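Local coordinates for protein histidine--tRNA ligase (Thermus thermophilus, PDB 1ADY) that joins L-histidine to tRNA(His) at the expense of ATP, as a homodimeric class II aminoacyl-tRNA synthetase, at residues A[124-129]-A[304-309]. Residues are numbered along the deposited sequence; the frame is centred on the assembly and turned at random.
Sequences FHQVNY and GFAFGV. With HAM (histidyl-adenosine monophosphate), chain F.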
loop_
_atom_site.group_PDB
_atom_site.type_symbol
_atom_site.label_atom_id
_atom_site.label_comp_id
_atom_site.label_asym_id
_atom_site.label_seq_id
_atom_site.Cartn_x
_atom_site.Cartn_y
_atom_site.Cartn_z
ATOM N N PHE A 124 -0.519 1.022 12.046
ATOM C CA PHE A 124 -1.281 2.181 11.630
ATOM C C PHE A 124 -0.734 2.631 10.288
ATOM O O PHE A 124 0.216 2.041 9.771
ATOM C CB PHE A 124 -1.168 3.290 12.677
ATOM C CG PHE A 124 0.240 3.561 13.128
ATOM C CD1 PHE A 124 0.847 2.747 14.077
ATOM C CD2 PHE A 124 0.964 4.624 12.597
ATOM C CE1 PHE A 124 2.154 2.992 14.491
ATOM C CE2 PHE A 124 2.269 4.874 13.006
ATOM C CZ PHE A 124 2.865 4.057 13.952
ATOM N N HIS A 125 -1.354 3.650 9.706
ATOM C CA HIS A 125 -0.920 4.173 8.413
ATOM C C HIS A 125 -0.764 5.684 8.502
ATOM O O HIS A 125 -1.622 6.365 9.068
ATOM C CB HIS A 125 -1.955 3.848 7.333
ATOM C CG HIS A 125 -2.204 2.385 7.150
ATOM N ND1 HIS A 125 -3.036 1.665 7.980
ATOM C CD2 HIS A 125 -1.741 1.510 6.227
ATOM C CE1 HIS A 125 -3.075 0.408 7.574
ATOM N NE2 HIS A 125 -2.297 0.289 6.512
ATOM N N GLN A 126 0.308 6.207 7.919
ATOM C CA GLN A 126 0.546 7.645 7.944
ATOM C C GLN A 126 1.089 8.185 6.630
ATOM O O GLN A 126 1.752 7.465 5.883
ATOM C CB GLN A 126 1.502 8.020 9.084
ATOM C CG GLN A 126 2.936 7.524 8.921
ATOM C CD GLN A 126 3.850 7.921 10.085
ATOM O OE1 GLN A 126 3.431 7.942 11.247
ATOM N NE2 GLN A 126 5.110 8.218 9.772
ATOM N N VAL A 127 0.741 9.433 6.328
ATOM C CA VAL A 127 1.225 10.106 5.124
ATOM C C VAL A 127 2.493 10.797 5.593
ATOM O O VAL A 127 2.488 11.468 6.629
ATOM C CB VAL A 127 0.202 11.136 4.600
ATOM C CG1 VAL A 127 0.797 11.945 3.461
ATOM C CG2 VAL A 127 -1.062 10.422 4.140
ATOM N N ASN A 128 3.573 10.645 4.843
ATOM C CA ASN A 128 4.851 11.208 5.240
ATOM C C ASN A 128 5.436 12.149 4.206
ATOM O O ASN A 128 5.562 11.783 3.040
ATOM C CB ASN A 128 5.821 10.049 5.498
ATOM C CG ASN A 128 7.092 10.485 6.194
ATOM O OD1 ASN A 128 7.214 10.363 7.416
ATOM N ND2 ASN A 128 8.071 10.937 5.415
ATOM N N TYR A 129 5.819 13.347 4.645
ATOM C CA TYR A 129 6.420 14.356 3.770
ATOM C C TYR A 129 7.821 14.710 4.259
ATOM O O TYR A 129 8.036 14.845 5.463
ATOM C CB TYR A 129 5.565 15.620 3.724
ATOM C CG TYR A 129 6.263 16.781 3.067
ATOM C CD1 TYR A 129 6.466 16.810 1.690
ATOM C CD2 TYR A 129 6.746 17.840 3.827
ATOM C CE1 TYR A 129 7.142 17.870 1.081
ATOM C CE2 TYR A 129 7.422 18.905 3.233
ATOM C CZ TYR A 129 7.618 18.916 1.859
ATOM O OH TYR A 129 8.286 19.965 1.266
ATOM N N GLY A 304 10.158 17.918 7.756
ATOM C CA GLY A 304 9.054 17.119 7.261
ATOM C C GLY A 304 8.032 16.803 8.331
ATOM O O GLY A 304 8.208 17.176 9.492
ATOM N N PHE A 305 6.996 16.061 7.963
ATOM C CA PHE A 305 5.955 15.708 8.912
ATOM C C PHE A 305 5.332 14.380 8.523
ATOM O O PHE A 305 5.698 13.788 7.507
ATOM C CB PHE A 305 4.872 16.791 8.937
ATOM C CG PHE A 305 4.080 16.886 7.660
ATOM C CD1 PHE A 305 2.928 16.120 7.478
ATOM C CD2 PHE A 305 4.490 17.732 6.633
ATOM C CE1 PHE A 305 2.198 16.190 6.291
ATOM C CE2 PHE A 305 3.764 17.811 5.441
ATOM C CZ PHE A 305 2.616 17.039 5.271
ATOM N N ALA A 306 4.375 13.935 9.329
ATOM C CA ALA A 306 3.662 12.695 9.097
ATOM C C ALA A 306 2.407 12.692 9.953
ATOM O O ALA A 306 2.463 13.003 11.138
ATOM C CB ALA A 306 4.536 11.514 9.454
ATOM N N PHE A 307 1.268 12.379 9.348
ATOM C CA PHE A 307 0.022 12.340 10.096
ATOM C C PHE A 307 -0.651 10.977 10.009
ATOM O O PHE A 307 -0.611 10.318 8.962
ATOM C CB PHE A 307 -0.933 13.458 9.651
ATOM C CG PHE A 307 -1.452 13.317 8.240
ATOM C CD1 PHE A 307 -2.560 12.523 7.967
ATOM C CD2 PHE A 307 -0.876 14.032 7.195
ATOM C CE1 PHE A 307 -3.090 12.449 6.681
ATOM C CE2 PHE A 307 -1.401 13.964 5.909
ATOM C CZ PHE A 307 -2.511 13.171 5.654
ATOM N N GLY A 308 -1.265 10.561 11.112
ATOM C CA GLY A 308 -1.946 9.282 11.166
ATOM C C GLY A 308 -3.287 9.309 10.467
ATOM O O GLY A 308 -4.221 9.982 10.908
ATOM N N VAL A 309 -3.392 8.538 9.391
ATOM C CA VAL A 309 -4.617 8.459 8.607
ATOM C C VAL A 309 -5.818 8.054 9.468
ATOM O O VAL A 309 -6.930 8.562 9.285
ATOM C CB VAL A 309 -4.464 7.462 7.445
ATOM C CG1 VAL A 309 -5.706 7.485 6.565
ATOM C CG2 VAL A 309 -3.220 7.793 6.632
HETATM P P HAM F . 5.405 10.704 15.395
HETATM O O1P HAM F . 6.161 9.545 15.916
HETATM O O2P HAM F . 5.136 11.775 16.378
HETATM O O3P HAM F . 6.188 11.243 14.097
HETATM O "O5'" HAM F . 3.951 10.287 14.877
HETATM C "C5'" HAM F . 3.252 11.178 14.008
HETATM C "C4'" HAM F . 1.790 10.799 13.875
HETATM O "O4'" HAM F . 1.672 9.388 13.630
HETATM C "C3'" HAM F . 1.021 11.036 15.159
HETATM O "O3'" HAM F . 0.558 12.377 15.337
HETATM C "C2'" HAM F . -0.173 10.136 14.914
HETATM O "O2'" HAM F . -1.153 10.744 14.051
HETATM C "C1'" HAM F . 0.463 8.927 14.243
HETATM N N9 HAM F . 0.762 7.789 15.137
HETATM C C8 HAM F . 1.883 7.574 15.850
HETATM N N7 HAM F . 1.775 6.493 16.634
HETATM C C5 HAM F . 0.545 6.053 16.360
HETATM C C6 HAM F . -0.062 4.938 16.958
HETATM N N6 HAM F . 0.563 4.236 17.862
HETATM N N1 HAM F . -1.305 4.636 16.524
HETATM C C2 HAM F . -1.914 5.387 15.607
HETATM N N3 HAM F . -1.353 6.470 15.067
HETATM C C4 HAM F . -0.095 6.806 15.439
HETATM C C HAM F . 7.023 10.632 13.104
HETATM O O HAM F . 6.932 9.437 12.878
HETATM C CA HAM F . 8.071 11.450 12.354
HETATM N N HAM F . 8.957 10.581 11.604
HETATM C CB HAM F . 7.399 12.457 11.407
HETATM C CG HAM F . 8.379 13.284 10.633
HETATM C CD2 HAM F . 8.651 13.338 9.308
HETATM N ND1 HAM F . 9.298 14.111 11.245
HETATM C CE1 HAM F . 10.109 14.613 10.332
HETATM N NE2 HAM F . 9.743 14.155 9.149
#
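V127 and F307 pair across two antiparallel strands of the class II catalytic sheet, each backbone N donating to the other's O at 3.1 Å, with both donors in the carbonyl plane. Y129 and F305 form the next hydrogen-bonded pair, and V309 N, just past the strand end, donates to H125 O at 2.8 Å. On the face turned from the adenylate, V127 CB sits over the F307 ring, 3.8 Å from the centroid, in a CH-pi contact offset toward the rim. CG1, anti to the backbone N (chi1 173°), passes near F307 CE2, while CG2 reaches F307 CZ at 3.5 Å and also touches V309 CG2. Y129 CB likewise lies over a face of the F305 ring, the two rings inclined at 38°. Helices 14-33 and 137-153 cover this apolar side.

The other face carries histidyl-adenosine monophosphate. Its adenine lies over one face of the F124 ring, with C5 3.7 Å above the ring plane near the centre. Shortening F124 to an alanine would probably leave this side of the adenine without its aromatic support and the base freer to tilt. G308 N, at the N-cap of the helix that starts at V309, donates to the ribose O2' at 2.9 Å. At the histidyl end, the imidazole packs close to G304. One strand pair thus unites an apolar, helix-covered face with a ligand-binding one, to which it contributes an aromatic surface and a backbone N-H, while T83, E130 and Y264 are among the residues that add further hydrogen bonds to the adenylate.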